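Local coordinates for protein aldose 1-epimerase (Caenorhabditis elegans, PDB 1LUR) that probably interconverts the alpha and beta anomers of aldose sugars such as galactose, at residues A[32-37]-A[48-53]; A[63-68]-A[107-112]; A[68-73]-A[170-175]; A[302-307]-A[329-334]. All coordinates share one frame; numbering follows the deposited sequence.

Interaction 1 of 4, residues A[32-37]-A[48-53]; sequences ATLAKL and DLVLGF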
# COMPACT_ATOMS: atom_id res chain seq x y z
N ALA A 32 1.90 -9.11 -7.72
CA ALA A 32 0.60 -9.30 -7.06
C ALA A 32 -0.05 -7.93 -6.98
O ALA A 32 -0.49 -7.49 -5.91
CB ALA A 32 0.80 -9.89 -5.67
N THR A 33 -0.10 -7.27 -8.13
CA THR A 33 -0.65 -5.93 -8.30
C THR A 33 -2.15 -5.72 -8.52
O THR A 33 -2.81 -6.48 -9.22
CB THR A 33 0.05 -5.24 -9.49
OG1 THR A 33 1.47 -5.28 -9.29
CG2 THR A 33 -0.41 -3.79 -9.63
N LEU A 34 -2.66 -4.64 -7.92
CA LEU A 34 -4.06 -4.28 -8.05
C LEU A 34 -4.00 -3.33 -9.25
O LEU A 34 -3.64 -2.16 -9.11
CB LEU A 34 -4.55 -3.51 -6.82
CG LEU A 34 -5.97 -2.92 -6.92
CD1 LEU A 34 -6.96 -4.02 -7.30
CD2 LEU A 34 -6.35 -2.27 -5.59
N ALA A 35 -4.32 -3.86 -10.43
CA ALA A 35 -4.29 -3.09 -11.67
C ALA A 35 -5.43 -2.08 -11.84
O ALA A 35 -5.19 -0.93 -12.21
CB ALA A 35 -4.27 -4.04 -12.86
N LYS A 36 -6.66 -2.52 -11.60
CA LYS A 36 -7.81 -1.63 -11.74
C LYS A 36 -8.84 -1.94 -10.67
O LYS A 36 -8.83 -3.02 -10.07
CB LYS A 36 -8.50 -1.84 -13.09
CG LYS A 36 -7.60 -1.88 -14.31
CD LYS A 36 -8.40 -2.39 -15.51
CE LYS A 36 -9.71 -1.62 -15.69
NZ LYS A 36 -10.53 -2.14 -16.81
N LEU A 37 -9.74 -0.99 -10.46
CA LEU A 37 -10.82 -1.10 -9.48
C LEU A 37 -11.92 -0.13 -9.92
O LEU A 37 -11.84 1.07 -9.67
CB LEU A 37 -10.33 -0.75 -8.08
CG LEU A 37 -11.27 -1.15 -6.94
CD1 LEU A 37 -10.52 -1.14 -5.64
CD2 LEU A 37 -12.46 -0.22 -6.87
N ASP A 48 -12.65 4.21 -12.52
CA ASP A 48 -11.53 3.38 -12.10
C ASP A 48 -10.93 4.21 -10.97
O ASP A 48 -10.45 5.32 -11.19
CB ASP A 48 -10.52 3.21 -13.23
CG ASP A 48 -9.53 2.09 -12.97
OD1 ASP A 48 -9.10 1.93 -11.80
OD2 ASP A 48 -9.17 1.37 -13.92
N LEU A 49 -10.95 3.66 -9.76
CA LEU A 49 -10.42 4.35 -8.60
C LEU A 49 -8.91 4.31 -8.37
O LEU A 49 -8.40 5.03 -7.52
CB LEU A 49 -11.14 3.84 -7.35
CG LEU A 49 -12.67 3.84 -7.44
CD1 LEU A 49 -13.26 3.24 -6.17
CD2 LEU A 49 -13.18 5.26 -7.66
N VAL A 50 -8.19 3.49 -9.12
CA VAL A 50 -6.74 3.41 -8.95
C VAL A 50 -5.97 3.69 -10.24
O VAL A 50 -6.42 3.36 -11.34
CB VAL A 50 -6.30 2.02 -8.42
CG1 VAL A 50 -7.03 1.71 -7.12
CG2 VAL A 50 -6.57 0.94 -9.46
N LEU A 51 -4.80 4.30 -10.10
CA LEU A 51 -3.97 4.61 -11.26
C LEU A 51 -3.43 3.30 -11.80
O LEU A 51 -3.62 2.24 -11.19
CB LEU A 51 -2.81 5.53 -10.86
CG LEU A 51 -3.24 6.85 -10.23
CD1 LEU A 51 -2.01 7.70 -9.91
CD2 LEU A 51 -4.17 7.60 -11.17
N GLY A 52 -2.78 3.35 -12.96
CA GLY A 52 -2.24 2.14 -13.54
C GLY A 52 -1.81 2.30 -14.99
O GLY A 52 -1.46 3.40 -15.43
N PHE A 53 -1.83 1.19 -15.72
CA PHE A 53 -1.43 1.20 -17.12
C PHE A 53 -2.36 0.30 -17.92
O PHE A 53 -2.91 -0.66 -17.39
CB PHE A 53 0.01 0.71 -17.24
CG PHE A 53 0.98 1.50 -16.41
CD1 PHE A 53 1.29 2.81 -16.74
CD2 PHE A 53 1.56 0.93 -15.28
CE1 PHE A 53 2.15 3.57 -15.95
CE2 PHE A 53 2.43 1.68 -14.48
CZ PHE A 53 2.73 3.00 -14.81
O HOH W 1 -2.03 -0.20 -9.93
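The carboxylate of Asp-48 is the flat group here, and backbone N-H groups approach its OD1 from both faces. Leu-37 N lies 3.3 Å from Asp-48 OD1 and comes from above one face, 52° out of the plane. Val-50 N reaches the same oxygen from the opposite face, on the anti side and closer to the plane, at 3.2 Å. Asp-48 OD2 rests against the aliphatic part of Lys-36, 3.4 Å from its CB, and the two side chains cross at about a right angle. A bend at chi3 (51°) turns Lys-36 CE back to within 3.5 Å of Asp-48 OD2. Lys-36 NZ stops 4.7 Å from that oxygen, so the opposite charges may attract without forming a salt bridge.

Past the aspartate, Leu-49 N donates an almost straight bond to Leu-37 O at 2.7 Å. Leucine and valine suit the apolar side: Leu-37 CD2 meets Leu-49 CD1 at 3.6 Å, while Val-50 CG2 tucks against Lys-36 CA at 3.7 Å. Trp-175 packs on Leu-37, Leu-49 and Val-50.

Aspartate is short enough for its OD1 to bond the N-H two residues on, making an Asx turn as the chain leaves the edge strand 46-48 of a four-stranded antiparallel sheet. Strand 33-40 carries a classic beta bulge, with Ala-35 and Lys-36 together opposite Thr-26 of the neighbouring strand.

Interaction 2 of 4, residues A[63-68]-A[107-112]; sequences AASIGK and LGYRKW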
# COMPACT_ATOMS: atom_id res chain seq x y z
N ALA A 63 8.12 2.07 -12.01
CA ALA A 63 9.08 2.21 -10.92
C ALA A 63 8.46 2.93 -9.72
O ALA A 63 9.11 3.09 -8.68
CB ALA A 63 10.31 2.98 -11.40
N ALA A 64 7.21 3.34 -9.87
CA ALA A 64 6.51 4.03 -8.80
C ALA A 64 5.69 3.09 -7.92
O ALA A 64 4.90 3.54 -7.09
CB ALA A 64 5.61 5.12 -9.39
N SER A 65 5.88 1.78 -8.10
CA SER A 65 5.16 0.76 -7.32
C SER A 65 3.64 0.92 -7.36
O SER A 65 2.96 0.65 -6.37
CB SER A 65 5.63 0.78 -5.87
OG SER A 65 7.01 0.48 -5.76
N ILE A 66 3.12 1.34 -8.50
CA ILE A 66 1.68 1.53 -8.66
C ILE A 66 0.85 0.26 -8.46
O ILE A 66 0.92 -0.67 -9.26
CB ILE A 66 1.37 2.15 -10.06
CG1 ILE A 66 2.08 3.50 -10.19
CG2 ILE A 66 -0.14 2.34 -10.23
CD1 ILE A 66 1.84 4.19 -11.52
N GLY A 67 0.09 0.23 -7.37
CA GLY A 67 -0.76 -0.92 -7.06
C GLY A 67 -0.11 -2.23 -6.66
O GLY A 67 -0.79 -3.22 -6.40
N LYS A 68 1.21 -2.24 -6.56
CA LYS A 68 1.92 -3.46 -6.19
C LYS A 68 1.80 -3.89 -4.73
O LYS A 68 1.41 -3.11 -3.85
CB LYS A 68 3.42 -3.30 -6.46
CG LYS A 68 3.84 -2.98 -7.88
CD LYS A 68 5.35 -2.78 -7.92
CE LYS A 68 5.87 -2.52 -9.33
NZ LYS A 68 5.80 -3.73 -10.20
N LEU A 107 9.41 -8.09 -3.60
CA LEU A 107 8.19 -8.77 -4.02
C LEU A 107 7.40 -8.03 -5.09
O LEU A 107 6.79 -8.66 -5.95
CB LEU A 107 7.29 -9.03 -2.80
CG LEU A 107 7.94 -9.77 -1.62
CD1 LEU A 107 6.88 -10.05 -0.56
CD2 LEU A 107 8.57 -11.08 -2.09
N GLY A 108 7.42 -6.71 -5.05
CA GLY A 108 6.69 -5.94 -6.04
C GLY A 108 7.24 -6.09 -7.45
O GLY A 108 6.55 -5.80 -8.43
N TYR A 109 8.49 -6.55 -7.56
CA TYR A 109 9.12 -6.74 -8.87
C TYR A 109 9.24 -8.19 -9.29
O TYR A 109 10.01 -8.51 -10.20
CB TYR A 109 10.51 -6.10 -8.89
CG TYR A 109 10.48 -4.60 -8.77
CD1 TYR A 109 9.91 -3.82 -9.77
CD2 TYR A 109 10.99 -3.96 -7.64
CE1 TYR A 109 9.84 -2.44 -9.65
CE2 TYR A 109 10.93 -2.58 -7.51
CZ TYR A 109 10.35 -1.83 -8.52
OH TYR A 109 10.26 -0.46 -8.39
N ARG A 110 8.48 -9.07 -8.65
CA ARG A 110 8.56 -10.48 -9.00
C ARG A 110 7.23 -11.05 -9.47
O ARG A 110 6.17 -10.53 -9.16
CB ARG A 110 9.10 -11.27 -7.82
CG ARG A 110 10.50 -10.81 -7.42
CD ARG A 110 11.03 -11.62 -6.28
NE ARG A 110 11.04 -13.04 -6.62
CZ ARG A 110 11.24 -14.01 -5.75
NH1 ARG A 110 11.44 -13.72 -4.47
NH2 ARG A 110 11.22 -15.28 -6.15
N LYS A 111 7.31 -12.13 -10.25
CA LYS A 111 6.13 -12.79 -10.78
C LYS A 111 5.60 -13.80 -9.77
O LYS A 111 6.24 -14.81 -9.49
CB LYS A 111 6.47 -13.50 -12.10
CG LYS A 111 7.23 -12.62 -13.09
CD LYS A 111 7.43 -13.32 -14.43
CE LYS A 111 6.12 -13.38 -15.21
NZ LYS A 111 5.62 -12.01 -15.50
N TRP A 112 4.43 -13.50 -9.21
CA TRP A 112 3.81 -14.38 -8.22
C TRP A 112 3.02 -15.49 -8.90
O TRP A 112 2.55 -15.32 -10.03
CB TRP A 112 2.85 -13.59 -7.34
CG TRP A 112 3.47 -12.54 -6.49
CD1 TRP A 112 4.26 -11.51 -6.90
CD2 TRP A 112 3.29 -12.38 -5.08
NE1 TRP A 112 4.58 -10.70 -5.83
CE2 TRP A 112 4.00 -11.22 -4.70
CE3 TRP A 112 2.60 -13.10 -4.10
CZ2 TRP A 112 4.03 -10.76 -3.38
CZ3 TRP A 112 2.63 -12.64 -2.78
CH2 TRP A 112 3.34 -11.48 -2.44
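Lys-68 and Gly-108 join two loops of the galactose mutarotase beta-sandwich, in a largely buried contact carried by the side chains of Lys-68 and Tyr-109. The loop 63-68 runs from helix 56-61 to strand 69-70 and closes with a type II beta turn from Ser-65 to Lys-68; Gly-67 supplies the positive phi expected at the third position of such a turn. The segment 107-112 begins with a short 3-10 turn and leads to strand 113-118.

Lysine suits this place because its methylenes can cross apolar surroundings and still deliver a donor. The chain of Lys-68 is extended as far as CE, then bends at chi4 (-70°) to bring NZ to Gly-108 O at 2.8 Å. The ammonium stands above the carbonyl plane, 35° out of it. Lys-68 CD also lies close to Gly-108 O, at 3.3 Å, and having no side chain lets Gly-108 accept the lysine so near its backbone.

Tyr-109 crosses the lysine at about a right angle, its CE1 4.0 Å from Lys-68 CE. The Tyr-109 hydroxyl extends to the neighbourhood of Ala-63, where OH and Ala-63 O are 3.7 Å apart, a packing contact. Further along the segment, Trp-112 packs on Phe-124, Val-126 and Ile-141 of the adjoining sheet. Its indole N-H ties the loop to itself: Trp-112 NE1 donates, in the plane of its ring, to Leu-107 O at 3.0 Å, while Arg-110 N approaches that oxygen from the opposite face of the carbonyl at 3.2 Å.

Interaction 3 of 4, residues A[68-73]-A[170-175]; sequences KTVGRV and TNHAYW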
# COMPACT_ATOMS: atom_id res chain seq x y z
N LYS A 68 1.21 -2.24 -6.56
CA LYS A 68 1.92 -3.46 -6.19
C LYS A 68 1.80 -3.89 -4.73
O LYS A 68 1.41 -3.11 -3.85
CB LYS A 68 3.42 -3.30 -6.46
CG LYS A 68 3.84 -2.98 -7.88
CD LYS A 68 5.35 -2.78 -7.92
CE LYS A 68 5.87 -2.52 -9.33
NZ LYS A 68 5.80 -3.73 -10.20
N THR A 69 2.12 -5.16 -4.50
CA THR A 69 2.11 -5.73 -3.16
C THR A 69 3.60 -5.53 -2.89
O THR A 69 4.44 -6.09 -3.61
CB THR A 69 1.85 -7.24 -3.14
OG1 THR A 69 0.46 -7.51 -3.31
CG2 THR A 69 2.32 -7.82 -1.80
N VAL A 70 3.94 -4.72 -1.89
CA VAL A 70 5.33 -4.45 -1.55
C VAL A 70 5.89 -5.27 -0.40
O VAL A 70 5.21 -5.50 0.60
CB VAL A 70 5.51 -2.95 -1.22
CG1 VAL A 70 6.94 -2.68 -0.78
CG2 VAL A 70 5.16 -2.10 -2.43
N GLY A 71 7.14 -5.69 -0.56
CA GLY A 71 7.84 -6.49 0.44
C GLY A 71 9.26 -6.75 -0.04
O GLY A 71 9.60 -6.33 -1.15
N ARG A 72 10.09 -7.46 0.74
CA ARG A 72 9.70 -8.02 2.03
C ARG A 72 9.54 -7.02 3.16
O ARG A 72 8.99 -7.35 4.21
CB ARG A 72 10.67 -9.12 2.46
CG ARG A 72 10.45 -10.43 1.70
CD ARG A 72 11.15 -11.59 2.36
NE ARG A 72 12.57 -11.63 2.05
CZ ARG A 72 13.46 -12.31 2.76
NH1 ARG A 72 13.08 -13.00 3.83
NH2 ARG A 72 14.74 -12.32 2.39
N VAL A 73 10.04 -5.81 2.95
CA VAL A 73 9.92 -4.78 3.97
C VAL A 73 9.52 -3.51 3.25
O VAL A 73 10.29 -2.93 2.48
CB VAL A 73 11.23 -4.55 4.73
CG1 VAL A 73 11.08 -3.35 5.67
CG2 VAL A 73 11.59 -5.80 5.53
N THR A 170 2.70 -4.32 2.45
CA THR A 170 1.71 -3.29 2.21
C THR A 170 1.25 -3.39 0.76
O THR A 170 1.79 -4.19 -0.01
CB THR A 170 2.19 -1.84 2.46
OG1 THR A 170 1.04 -0.99 2.59
CG2 THR A 170 3.05 -1.31 1.30
N ASN A 171 0.22 -2.62 0.42
CA ASN A 171 -0.34 -2.58 -0.93
C ASN A 171 -0.08 -1.14 -1.37
O ASN A 171 -0.41 -0.20 -0.66
CB ASN A 171 -1.84 -2.87 -0.93
CG ASN A 171 -2.46 -2.66 -2.29
OD1 ASN A 171 -2.86 -1.55 -2.63
ND2 ASN A 171 -2.50 -3.72 -3.09
N HIS A 172 0.52 -0.98 -2.55
CA HIS A 172 0.83 0.35 -3.03
C HIS A 172 -0.09 0.96 -4.09
O HIS A 172 0.38 1.61 -5.02
CB HIS A 172 2.27 0.36 -3.55
CG HIS A 172 2.98 1.66 -3.34
ND1 HIS A 172 2.59 2.83 -3.96
CD2 HIS A 172 4.06 1.98 -2.58
CE1 HIS A 172 3.39 3.82 -3.58
NE2 HIS A 172 4.29 3.33 -2.74
N ALA A 173 -1.40 0.77 -3.95
CA ALA A 173 -2.33 1.33 -4.93
C ALA A 173 -2.47 2.84 -4.73
O ALA A 173 -2.57 3.32 -3.61
CB ALA A 173 -3.69 0.66 -4.80
N TYR A 174 -2.46 3.58 -5.84
CA TYR A 174 -2.60 5.03 -5.83
C TYR A 174 -4.08 5.29 -6.10
O TYR A 174 -4.60 4.87 -7.14
CB TYR A 174 -1.77 5.67 -6.95
CG TYR A 174 -0.27 5.69 -6.74
CD1 TYR A 174 0.49 4.52 -6.77
CD2 TYR A 174 0.41 6.91 -6.58
CE1 TYR A 174 1.88 4.56 -6.65
CE2 TYR A 174 1.79 6.95 -6.45
CZ TYR A 174 2.53 5.78 -6.49
OH TYR A 174 3.90 5.85 -6.37
N TRP A 175 -4.75 5.99 -5.19
CA TRP A 175 -6.17 6.28 -5.36
C TRP A 175 -6.57 7.67 -5.83
O TRP A 175 -6.00 8.68 -5.42
CB TRP A 175 -6.91 5.97 -4.06
CG TRP A 175 -6.68 4.58 -3.56
CD1 TRP A 175 -5.66 4.16 -2.76
CD2 TRP A 175 -7.49 3.43 -3.83
NE1 TRP A 175 -5.77 2.81 -2.52
CE2 TRP A 175 -6.88 2.33 -3.17
CE3 TRP A 175 -8.65 3.20 -4.57
CZ2 TRP A 175 -7.41 1.04 -3.22
CZ3 TRP A 175 -9.18 1.92 -4.63
CH2 TRP A 175 -8.55 0.85 -3.96
O HOH W 2 -1.35 -6.47 -1.65
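Lys-68 O accepts from His-172 N at 2.6 Å, nearly along the C=O axis, the shortest of three backbone bonds joining these segments. Val-70 and Thr-170 form an antiparallel hydrogen-bonded pair. Val-70 N gives a sound bond to Thr-170 O at 2.9 Å, whereas the return bond from Thr-170 N to Val-70 O is weak at 3.3 Å. Next to it, Thr-69 and Asn-171 make a non-hydrogen-bonded pair.

Several buried side-chain polar atoms find partners too. Thr-69 OG1 bonds to Ala-32 O and accepts from a water at 2.7 Å, and that water takes a weak bond from Asn-171 ND2. Asn-171 CG lies anti to the backbone N (chi1 173°), and its OD1 receives Ala-173 N at 3.0 Å from above the amide plane, closing an Asx turn. Thr-170 OG1 is held by Pro-304 O of the next strand. Threonine suits a strand and brings a hydroxyl that bonds to carbonyls; asparagine offers a carbonyl for the turn.

On the face of Val-70 and Thr-170, Val-70 CB lies 3.9 Å from Thr-170 CG2. Val-70 and His-172 lie side by side, with Val-70 CG2 4.0 Å from His-172 CB. The imidazole meets the ring of His-101 and touches Glu-303. Galactose mutarotases use a histidine and a glutamate in catalysis; His-172 and Glu-303 probably correspond to them, consistent with the sugar site lying here.

Interaction 4 of 4, residues A[302-307]-A[329-334]; sequences IEPQFH and QEIVYT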
# COMPACT_ATOMS: atom_id res chain seq x y z
N ILE A 302 -2.32 4.89 -0.60
CA ILE A 302 -2.75 4.52 0.73
C ILE A 302 -2.11 3.17 1.00
O ILE A 302 -2.46 2.17 0.37
CB ILE A 302 -4.29 4.43 0.80
CG1 ILE A 302 -4.89 5.80 0.44
CG2 ILE A 302 -4.73 4.02 2.19
CD1 ILE A 302 -6.42 5.87 0.51
N GLU A 303 -1.16 3.15 1.93
CA GLU A 303 -0.45 1.92 2.27
C GLU A 303 -0.51 1.48 3.73
O GLU A 303 0.29 1.94 4.56
CB GLU A 303 1.02 2.09 1.86
CG GLU A 303 1.20 3.04 0.69
CD GLU A 303 2.66 3.39 0.39
OE1 GLU A 303 2.89 4.46 -0.21
OE2 GLU A 303 3.56 2.60 0.73
N PRO A 304 -1.47 0.61 4.07
CA PRO A 304 -1.61 0.11 5.44
C PRO A 304 -0.35 -0.73 5.65
O PRO A 304 -0.06 -1.60 4.83
CB PRO A 304 -2.87 -0.74 5.38
CG PRO A 304 -3.70 -0.01 4.35
CD PRO A 304 -2.67 0.29 3.28
N GLN A 305 0.38 -0.50 6.73
CA GLN A 305 1.61 -1.27 6.97
C GLN A 305 2.09 -1.07 8.39
O GLN A 305 1.44 -0.39 9.19
CB GLN A 305 2.70 -0.71 6.04
CG GLN A 305 2.96 0.77 6.35
CD GLN A 305 4.10 1.41 5.57
OE1 GLN A 305 4.05 1.52 4.35
NE2 GLN A 305 5.14 1.84 6.28
N PHE A 306 3.25 -1.65 8.70
CA PHE A 306 3.84 -1.52 10.02
C PHE A 306 4.68 -0.26 9.85
O PHE A 306 4.99 0.14 8.71
CB PHE A 306 4.78 -2.68 10.36
CG PHE A 306 4.07 -3.93 10.77
CD1 PHE A 306 3.85 -4.96 9.86
CD2 PHE A 306 3.62 -4.09 12.08
CE1 PHE A 306 3.20 -6.13 10.24
CE2 PHE A 306 2.96 -5.25 12.48
CZ PHE A 306 2.75 -6.28 11.56
N HIS A 307 5.07 0.37 10.95
CA HIS A 307 5.88 1.58 10.88
C HIS A 307 7.05 1.44 9.92
O HIS A 307 7.73 0.41 9.90
CB HIS A 307 6.45 1.94 12.25
CG HIS A 307 5.42 2.17 13.31
ND1 HIS A 307 4.50 1.22 13.67
CD2 HIS A 307 5.18 3.25 14.10
CE1 HIS A 307 3.74 1.69 14.64
NE2 HIS A 307 4.13 2.92 14.92
N GLN A 329 -2.21 -10.41 8.24
CA GLN A 329 -2.75 -9.06 8.31
C GLN A 329 -3.80 -8.91 7.22
O GLN A 329 -3.82 -9.69 6.26
CB GLN A 329 -1.66 -8.01 8.06
CG GLN A 329 -0.46 -8.06 9.00
CD GLN A 329 -0.80 -7.69 10.44
OE1 GLN A 329 -1.62 -6.80 10.69
NE2 GLN A 329 -0.16 -8.36 11.39
N GLU A 330 -4.68 -7.92 7.36
CA GLU A 330 -5.71 -7.70 6.36
C GLU A 330 -6.06 -6.23 6.24
O GLU A 330 -5.83 -5.43 7.16
CB GLU A 330 -6.99 -8.50 6.70
CG GLU A 330 -7.81 -7.93 7.85
CD GLU A 330 -9.23 -8.49 7.90
OE1 GLU A 330 -9.99 -8.08 8.79
OE2 GLU A 330 -9.58 -9.34 7.05
N ILE A 331 -6.59 -5.88 5.08
CA ILE A 331 -6.98 -4.51 4.77
C ILE A 331 -8.35 -4.63 4.12
O ILE A 331 -8.51 -5.36 3.14
CB ILE A 331 -6.03 -3.86 3.74
CG1 ILE A 331 -4.58 -3.95 4.22
CG2 ILE A 331 -6.40 -2.41 3.55
CD1 ILE A 331 -3.56 -3.50 3.18
N VAL A 332 -9.34 -3.93 4.67
CA VAL A 332 -10.68 -3.99 4.11
C VAL A 332 -11.09 -2.63 3.55
O VAL A 332 -11.18 -1.65 4.30
CB VAL A 332 -11.72 -4.43 5.16
CG1 VAL A 332 -13.11 -4.55 4.51
CG2 VAL A 332 -11.31 -5.76 5.76
N TYR A 333 -11.29 -2.56 2.24
CA TYR A 333 -11.69 -1.32 1.59
C TYR A 333 -13.18 -1.41 1.30
O TYR A 333 -13.63 -2.34 0.62
CB TYR A 333 -10.97 -1.12 0.24
CG TYR A 333 -9.47 -1.10 0.30
CD1 TYR A 333 -8.75 -2.27 0.51
CD2 TYR A 333 -8.76 0.08 0.10
CE1 TYR A 333 -7.36 -2.27 0.51
CE2 TYR A 333 -7.37 0.10 0.11
CZ TYR A 333 -6.68 -1.07 0.32
OH TYR A 333 -5.30 -1.06 0.32
N THR A 334 -13.95 -0.45 1.81
CA THR A 334 -15.39 -0.45 1.58
C THR A 334 -15.72 0.73 0.68
O THR A 334 -15.36 1.87 0.99
CB THR A 334 -16.19 -0.30 2.89
OG1 THR A 334 -15.92 -1.41 3.75
CG2 THR A 334 -17.69 -0.26 2.59
O HOH W 3 -3.91 0.48 -0.92
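Pro-304 lays its ring across the side chain of Ile-331, the two crossing at about a right angle. Pro-304 CB is 3.6 Å from Ile-331 CD1, and the isoleucine also reaches the proline through its other branch, Ile-331 CG2 lying 3.7 Å from Pro-304 CG. With Ile-331 CG1 beside its backbone N, the extended chi2 (172°) carries CD1 to the ring. A compact proline and a branched isoleucine suit the interface between two sheets, where the backbones do not pair.

Polar groups join in beyond this pair. Pro-304 and Tyr-333 meet tip to tip, Pro-304 CD being 4.2 Å from Tyr-333 OH. A water donates to Ile-302 O at 2.6 Å; it also lies by the tyrosine hydroxyl, but too close for that link to be sure. At the other end, Gln-329 NE2 comes 3.6 Å from Phe-306 CZ, with amide and ring planes 69° apart. Gln-329 OE1 is bonded to Ser-272 OG.

Strands 302-305 and 329-334 belong to different antiparallel sheets; the axes of these short segments approach to 8.4 Å, with 148° between their directions, roughly antiparallel. This is face-to-face sheet packing, the core of the mutarotase beta-sandwich.

Interactions 2 and 3 share Lys-68, whose side chain serves the former and whose carbonyl serves the latter; their centres are about 7 Å apart. Gly-67 N bonds His-172 O at 2.7 Å, so the turn of interaction 2 is tied to the strand of interaction 3. Interaction 1 joins both: Leu-34 N meets Gly-67 O at 2.8 Å, and Leu-51 N meets Tyr-174 O at 3.0 Å. Interactions 3 and 4 lie about 9 Å apart between centres, and strands 170-175 and 300-305 are neighbours in one sheet; His-172 NE2 is 3.1 Å from Glu-303 OE1 where the probable sugar site lies. Interactions 1 and 4 do not touch, but Trp-175 packs against both.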